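Local coordinates for cytochrome C (Marichromatium purpuratum 984, PDB 5LO9), which probably oxidises thiosulfate to tetrathionate and passes the electrons along a chain of four covalently bound heme c groups, at residues A[4-18]-A[71-84]. Numbering follows the deposited sequence.
Sequences RGRTLAEQGDAARGI and RLTPVDIAAVSAYY. With HEC (heme c), chain C.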
loop_
_atom_site.group_PDB
_atom_site.type_symbol
_atom_site.label_atom_id
_atom_site.label_comp_id
_atom_site.label_asym_id
_atom_site.label_seq_id
_atom_site.Cartn_x
_atom_site.Cartn_y
_atom_site.Cartn_z
ATOM N N ARG A 4 62.174 -17.012 -2.043
ATOM C CA ARG A 4 62.397 -17.201 -3.465
ATOM C C ARG A 4 61.545 -16.213 -4.251
ATOM O O ARG A 4 62.037 -15.537 -5.166
ATOM C CB ARG A 4 62.080 -18.652 -3.851
ATOM C CG ARG A 4 62.156 -18.971 -5.362
ATOM C CD ARG A 4 63.603 -19.097 -5.915
ATOM N NE ARG A 4 63.749 -20.240 -6.837
ATOM C CZ ARG A 4 63.981 -21.501 -6.459
ATOM N NH1 ARG A 4 64.112 -21.806 -5.163
ATOM N NH2 ARG A 4 64.084 -22.461 -7.385
ATOM N N GLY A 5 60.270 -16.083 -3.865
ATOM C CA GLY A 5 59.401 -15.103 -4.491
ATOM C C GLY A 5 59.966 -13.696 -4.470
ATOM O O GLY A 5 59.957 -12.991 -5.489
ATOM N N ARG A 6 60.463 -13.259 -3.310
ATOM C CA ARG A 6 61.009 -11.905 -3.223
ATOM C C ARG A 6 62.195 -11.739 -4.163
ATOM O O ARG A 6 62.291 -10.741 -4.892
ATOM C CB ARG A 6 61.400 -11.535 -1.780
ATOM C CG ARG A 6 61.572 -9.978 -1.570
ATOM C CD ARG A 6 62.462 -9.564 -0.384
ATOM N NE ARG A 6 62.345 -10.495 0.742
ATOM C CZ ARG A 6 61.541 -10.323 1.796
ATOM N NH1 ARG A 6 60.744 -9.247 1.885
ATOM N NH2 ARG A 6 61.510 -11.254 2.754
ATOM N N THR A 7 63.119 -12.702 -4.167
ATOM C CA THR A 7 64.299 -12.498 -4.997
ATOM C C THR A 7 63.932 -12.523 -6.486
ATOM O O THR A 7 64.453 -11.703 -7.255
ATOM C CB THR A 7 65.390 -13.534 -4.648
ATOM O OG1 THR A 7 64.916 -14.849 -4.938
ATOM C CG2 THR A 7 65.804 -13.458 -3.114
ATOM N N LEU A 8 62.952 -13.348 -6.893
ATOM C CA LEU A 8 62.493 -13.308 -8.285
ATOM C C LEU A 8 61.765 -12.017 -8.603
ATOM O O LEU A 8 61.918 -11.467 -9.705
ATOM C CB LEU A 8 61.571 -14.473 -8.591
ATOM C CG LEU A 8 62.201 -15.831 -8.831
ATOM C CD1 LEU A 8 61.118 -16.862 -9.211
ATOM C CD2 LEU A 8 63.244 -15.705 -9.910
ATOM N N ALA A 9 60.934 -11.531 -7.686
ATOM C CA ALA A 9 60.238 -10.289 -7.985
ATOM C C ALA A 9 61.199 -9.110 -8.023
ATOM O O ALA A 9 61.086 -8.253 -8.907
ATOM C CB ALA A 9 59.124 -10.045 -6.983
ATOM N N GLU A 10 62.156 -9.045 -7.089
ATOM C CA GLU A 10 62.971 -7.835 -6.961
ATOM C C GLU A 10 64.244 -7.870 -7.803
ATOM O O GLU A 10 64.672 -6.828 -8.309
ATOM C CB GLU A 10 63.362 -7.617 -5.493
ATOM C CG GLU A 10 62.207 -7.278 -4.522
ATOM C CD GLU A 10 62.703 -6.938 -3.111
ATOM O OE1 GLU A 10 63.942 -6.938 -2.882
ATOM O OE2 GLU A 10 61.849 -6.753 -2.216
ATOM N N GLN A 11 64.831 -9.044 -8.020
ATOM C CA GLN A 11 66.120 -9.142 -8.695
ATOM C C GLN A 11 66.186 -10.168 -9.815
ATOM O O GLN A 11 67.164 -10.161 -10.562
ATOM C CB GLN A 11 67.218 -9.470 -7.674
ATOM C CG GLN A 11 67.504 -8.353 -6.682
ATOM C CD GLN A 11 68.186 -8.872 -5.429
ATOM O OE1 GLN A 11 69.022 -9.786 -5.479
ATOM N NE2 GLN A 11 67.840 -8.276 -4.290
ATOM N N GLY A 12 65.195 -11.026 -9.968
ATOM C CA GLY A 12 65.293 -12.094 -10.921
ATOM C C GLY A 12 66.359 -13.081 -10.494
ATOM O O GLY A 12 66.922 -13.005 -9.407
ATOM N N ASP A 13 66.637 -14.013 -11.407
ATOM C CA ASP A 13 67.657 -15.060 -11.267
ATOM C C ASP A 13 68.465 -15.013 -12.566
ATOM O O ASP A 13 68.075 -15.662 -13.541
ATOM C CB ASP A 13 67.003 -16.448 -11.064
ATOM C CG ASP A 13 67.959 -17.504 -10.513
ATOM O OD1 ASP A 13 68.895 -17.881 -11.247
ATOM O OD2 ASP A 13 67.726 -18.027 -9.391
ATOM N N ALA A 14 69.569 -14.250 -12.582
ATOM C CA ALA A 14 70.424 -14.177 -13.777
ATOM C C ALA A 14 70.804 -15.573 -14.286
ATOM O O ALA A 14 70.777 -15.838 -15.494
ATOM C CB ALA A 14 71.681 -13.343 -13.498
ATOM N N ALA A 15 71.162 -16.478 -13.376
ATOM C CA ALA A 15 71.580 -17.815 -13.767
ATOM C C ALA A 15 70.542 -18.466 -14.675
ATOM O O ALA A 15 70.845 -18.862 -15.803
ATOM C CB ALA A 15 71.814 -18.652 -12.497
ATOM N N ARG A 16 69.297 -18.570 -14.197
ATOM C CA ARG A 16 68.187 -19.166 -14.945
ATOM C C ARG A 16 67.668 -18.261 -16.074
ATOM O O ARG A 16 66.724 -18.651 -16.781
ATOM C CB ARG A 16 67.008 -19.504 -14.007
ATOM C CG ARG A 16 67.289 -20.232 -12.672
ATOM C CD ARG A 16 65.952 -20.730 -12.052
ATOM N NE ARG A 16 65.555 -21.972 -12.732
ATOM C CZ ARG A 16 65.918 -23.219 -12.397
ATOM N NH1 ARG A 16 66.692 -23.473 -11.334
ATOM N NH2 ARG A 16 65.497 -24.236 -13.154
ATOM N N GLY A 17 68.239 -17.074 -16.254
ATOM C CA GLY A 17 67.805 -16.164 -17.306
ATOM C C GLY A 17 66.411 -15.621 -17.102
ATOM O O GLY A 17 65.636 -15.533 -18.064
ATOM N N ILE A 18 66.085 -15.228 -15.873
ATOM C CA ILE A 18 64.770 -14.727 -15.513
ATOM C C ILE A 18 64.943 -13.298 -15.023
ATOM O O ILE A 18 65.695 -13.054 -14.073
ATOM C CB ILE A 18 64.107 -15.602 -14.443
ATOM C CG1 ILE A 18 63.708 -16.959 -15.017
ATOM C CG2 ILE A 18 62.876 -14.898 -13.870
ATOM C CD1 ILE A 18 63.254 -17.953 -13.975
ATOM N N ARG A 71 59.298 -19.609 -18.641
ATOM C CA ARG A 71 60.590 -19.839 -18.030
ATOM C C ARG A 71 60.515 -20.212 -16.558
ATOM O O ARG A 71 61.528 -20.624 -15.998
ATOM C CB ARG A 71 61.485 -18.608 -18.172
ATOM C CG ARG A 71 62.504 -18.765 -19.264
ATOM C CD ARG A 71 63.280 -17.472 -19.532
ATOM N NE ARG A 71 64.123 -17.551 -20.729
ATOM C CZ ARG A 71 65.115 -18.429 -20.900
ATOM N NH1 ARG A 71 65.416 -19.325 -19.953
ATOM N NH2 ARG A 71 65.814 -18.411 -22.030
ATOM N N LEU A 72 59.360 -20.099 -15.920
ATOM C CA LEU A 72 59.236 -20.438 -14.507
ATOM C C LEU A 72 59.173 -21.952 -14.320
ATOM O O LEU A 72 58.628 -22.678 -15.155
ATOM C CB LEU A 72 57.972 -19.800 -13.910
ATOM C CG LEU A 72 57.964 -18.283 -13.906
ATOM C CD1 LEU A 72 56.619 -17.830 -13.419
ATOM C CD2 LEU A 72 59.087 -17.702 -13.071
ATOM N N THR A 73 59.780 -22.432 -13.245
ATOM C CA THR A 73 59.551 -23.805 -12.828
ATOM C C THR A 73 58.329 -23.834 -11.941
ATOM O O THR A 73 57.894 -22.799 -11.447
ATOM C CB THR A 73 60.761 -24.354 -12.074
ATOM O OG1 THR A 73 61.001 -23.568 -10.890
ATOM C CG2 THR A 73 61.999 -24.341 -12.952
ATOM N N PRO A 74 57.723 -24.984 -11.755
ATOM C CA PRO A 74 56.592 -25.065 -10.814
ATOM C C PRO A 74 56.899 -24.491 -9.434
ATOM O O PRO A 74 56.097 -23.715 -8.893
ATOM C CB PRO A 74 56.314 -26.565 -10.755
ATOM C CG PRO A 74 56.774 -27.069 -12.078
ATOM C CD PRO A 74 57.938 -26.218 -12.493
ATOM N N VAL A 75 58.066 -24.812 -8.865
ATOM C CA VAL A 75 58.416 -24.264 -7.555
ATOM C C VAL A 75 58.532 -22.739 -7.633
ATOM O O VAL A 75 58.114 -22.031 -6.711
ATOM C CB VAL A 75 59.704 -24.938 -7.008
ATOM C CG1 VAL A 75 60.890 -24.719 -7.917
ATOM C CG2 VAL A 75 60.034 -24.459 -5.650
ATOM N N ASP A 76 59.076 -22.210 -8.739
ATOM C CA ASP A 76 59.148 -20.759 -8.936
ATOM C C ASP A 76 57.745 -20.130 -8.980
ATOM O O ASP A 76 57.507 -19.061 -8.407
ATOM C CB ASP A 76 59.921 -20.450 -10.231
ATOM C CG ASP A 76 61.467 -20.597 -10.089
ATOM O OD1 ASP A 76 61.994 -20.489 -8.956
ATOM O OD2 ASP A 76 62.162 -20.789 -11.131
ATOM N N ILE A 77 56.820 -20.761 -9.705
ATOM C CA ILE A 77 55.433 -20.293 -9.809
ATOM C C ILE A 77 54.823 -20.142 -8.420
ATOM O O ILE A 77 54.343 -19.069 -8.029
ATOM C CB ILE A 77 54.610 -21.269 -10.684
ATOM C CG1 ILE A 77 55.016 -21.169 -12.159
ATOM C CG2 ILE A 77 53.156 -21.009 -10.611
ATOM C CD1 ILE A 77 54.453 -22.273 -13.034
ATOM N N ALA A 78 54.850 -21.213 -7.642
ATOM C CA ALA A 78 54.275 -21.144 -6.307
ATOM C C ALA A 78 54.940 -20.072 -5.435
ATOM O O ALA A 78 54.261 -19.371 -4.679
ATOM C CB ALA A 78 54.378 -22.499 -5.682
ATOM N N ALA A 79 56.246 -19.869 -5.569
ATOM C CA ALA A 79 56.899 -18.867 -4.733
ATOM C C ALA A 79 56.431 -17.465 -5.070
ATOM O O ALA A 79 56.097 -16.694 -4.161
ATOM C CB ALA A 79 58.412 -18.929 -4.886
ATOM N N VAL A 80 56.427 -17.096 -6.367
ATOM C CA VAL A 80 56.017 -15.728 -6.728
ATOM C C VAL A 80 54.535 -15.533 -6.470
ATOM O O VAL A 80 54.113 -14.431 -6.142
ATOM C CB VAL A 80 56.340 -15.323 -8.184
ATOM C CG1 VAL A 80 57.811 -15.145 -8.374
ATOM C CG2 VAL A 80 55.756 -16.312 -9.197
ATOM N N SER A 81 53.715 -16.565 -6.653
ATOM C CA SER A 81 52.311 -16.413 -6.314
ATOM C C SER A 81 52.143 -16.053 -4.834
ATOM O O SER A 81 51.418 -15.115 -4.497
ATOM C CB SER A 81 51.556 -17.687 -6.669
ATOM O OG SER A 81 51.757 -18.027 -8.034
ATOM N N ALA A 82 52.851 -16.753 -3.938
ATOM C CA ALA A 82 52.765 -16.444 -2.510
ATOM C C ALA A 82 53.352 -15.081 -2.190
ATOM O O ALA A 82 52.870 -14.390 -1.284
ATOM C CB ALA A 82 53.479 -17.500 -1.701
ATOM N N TYR A 83 54.414 -14.682 -2.890
ATOM C CA TYR A 83 55.014 -13.379 -2.609
ATOM C C TYR A 83 54.058 -12.242 -2.953
ATOM O O TYR A 83 53.800 -11.365 -2.120
ATOM C CB TYR A 83 56.326 -13.211 -3.377
ATOM C CG TYR A 83 56.864 -11.805 -3.343
ATOM C CD1 TYR A 83 57.628 -11.362 -2.294
ATOM C CD2 TYR A 83 56.595 -10.917 -4.363
ATOM C CE1 TYR A 83 58.118 -10.053 -2.255
ATOM C CE2 TYR A 83 57.092 -9.605 -4.340
ATOM C CZ TYR A 83 57.851 -9.178 -3.277
ATOM O OH TYR A 83 58.351 -7.877 -3.249
ATOM N N TYR A 84 53.489 -12.253 -4.159
ATOM C CA TYR A 84 52.632 -11.144 -4.575
ATOM C C TYR A 84 51.317 -11.156 -3.808
ATOM O O TYR A 84 50.710 -10.099 -3.607
ATOM C CB TYR A 84 52.390 -11.182 -6.099
ATOM C CG TYR A 84 53.528 -10.551 -6.869
ATOM C CD1 TYR A 84 53.798 -9.208 -6.719
ATOM C CD2 TYR A 84 54.353 -11.291 -7.703
ATOM C CE1 TYR A 84 54.848 -8.604 -7.372
ATOM C CE2 TYR A 84 55.411 -10.687 -8.390
ATOM C CZ TYR A 84 55.650 -9.341 -8.203
ATOM O OH TYR A 84 56.677 -8.670 -8.820
HETATM FE FE HEC C . 53.963 -10.309 -15.862
HETATM C CHA HEC C . 50.583 -10.233 -16.730
HETATM C CHB HEC C . 53.245 -12.574 -13.246
HETATM C CHC HEC C . 57.397 -10.668 -15.223
HETATM C CHD HEC C . 54.670 -7.863 -18.300
HETATM N NA HEC C . 52.241 -11.238 -15.109
HETATM C C1A HEC C . 50.990 -11.072 -15.590
HETATM C C2A HEC C . 49.968 -11.877 -14.860
HETATM C C3A HEC C . 50.770 -12.563 -13.849
HETATM C C4A HEC C . 52.153 -12.090 -14.084
HETATM C CMA HEC C . 50.249 -13.511 -12.829
HETATM C CAA HEC C . 48.469 -11.986 -15.065
HETATM C CBA HEC C . 47.840 -10.971 -14.129
HETATM C CGA HEC C . 46.344 -11.091 -13.918
HETATM O O1A HEC C . 45.771 -10.133 -13.345
HETATM O O2A HEC C . 45.713 -12.103 -14.290
HETATM N NB HEC C . 55.094 -11.396 -14.489
HETATM C C1B HEC C . 54.626 -12.212 -13.540
HETATM C C2B HEC C . 55.693 -12.827 -12.740
HETATM C C3B HEC C . 56.923 -12.276 -13.315
HETATM C C4B HEC C . 56.437 -11.409 -14.400
HETATM C CMB HEC C . 55.517 -13.759 -11.596
HETATM C CAB HEC C . 58.332 -12.572 -12.916
HETATM C CBB HEC C . 58.558 -14.071 -13.050
HETATM N NC HEC C . 55.694 -9.423 -16.616
HETATM C C1C HEC C . 56.951 -9.709 -16.254
HETATM C C2C HEC C . 57.947 -8.895 -16.977
HETATM C C3C HEC C . 57.148 -8.059 -17.866
HETATM C C4C HEC C . 55.768 -8.469 -17.548
HETATM C CMC HEC C . 59.422 -8.937 -16.801
HETATM C CAC HEC C . 57.575 -7.022 -18.863
HETATM C CBC HEC C . 58.606 -7.558 -19.799
HETATM N ND HEC C . 52.841 -9.253 -17.262
HETATM C C1D HEC C . 53.304 -8.345 -18.127
HETATM C C2D HEC C . 52.253 -7.774 -18.979
HETATM C C3D HEC C . 51.044 -8.449 -18.537
HETATM C C4D HEC C . 51.524 -9.366 -17.470
HETATM C CMD HEC C . 52.395 -6.750 -20.056
HETATM C CAD HEC C . 49.681 -8.277 -19.139
HETATM C CBD HEC C . 49.514 -9.524 -20.008
HETATM C CGD HEC C . 48.203 -9.532 -20.737
HETATM O O1D HEC C . 47.653 -10.634 -21.026
HETATM O O2D HEC C . 47.751 -8.415 -21.039
#
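G5 meets helix 74-84 at V80, the two CA atoms of G5 and V80 being 4.1 Å apart. Here the axes of helices 4-10 and 74-84 come within 7.7 Å and cross at -86°. A side chain at G5 would probably run into the backbone of A79 and into Y83, which is consistent with glycine allowing the backbones to come this near. Y83 is the knob among G5, R6, A9 and E10. Its ring, swung anti to the backbone N (chi1 169°), takes R6 CA over one face, 3.9 Å from the Y83 centroid, a CH-pi contact; R6 CG lies near CE1, while A9 CB comes obliquely to CE2. An alanine in place of Y83 would probably open a gap over G5 and deprive R6 CA of its CH-pi face, with A9 keeping Y84. The guanidinium of R6 itself turns away to E3.

In the first turn of helix 74-84, D76 faces two arginines. R4 NE gives D76 OD1 a salt bridge of 2.8 Å, but the weak 124° N-H angle suggests that charge matters more than direction. R16 NE is a long 3.9 Å from D76 OD2, which lies well out of the R16 guanidinium plane, so only charges are involved and no N-H points at it. D76 N in turn donates to T73 OG1 (3.2 Å), capping the helix.

Closer to the heme, L8 CD1 packs on V80 CG1 (3.8 Å), and V80 CG2 and L72 CD2 touch the heme. Y84 presses its hydroxyl end on A9 CB and reaches C21, one of the heme's covalent cysteines. This near-perpendicular crossing of the N- and C-terminal helices of this first cytochrome c domain, beside the heme, is the signature of the class I cytochrome c fold.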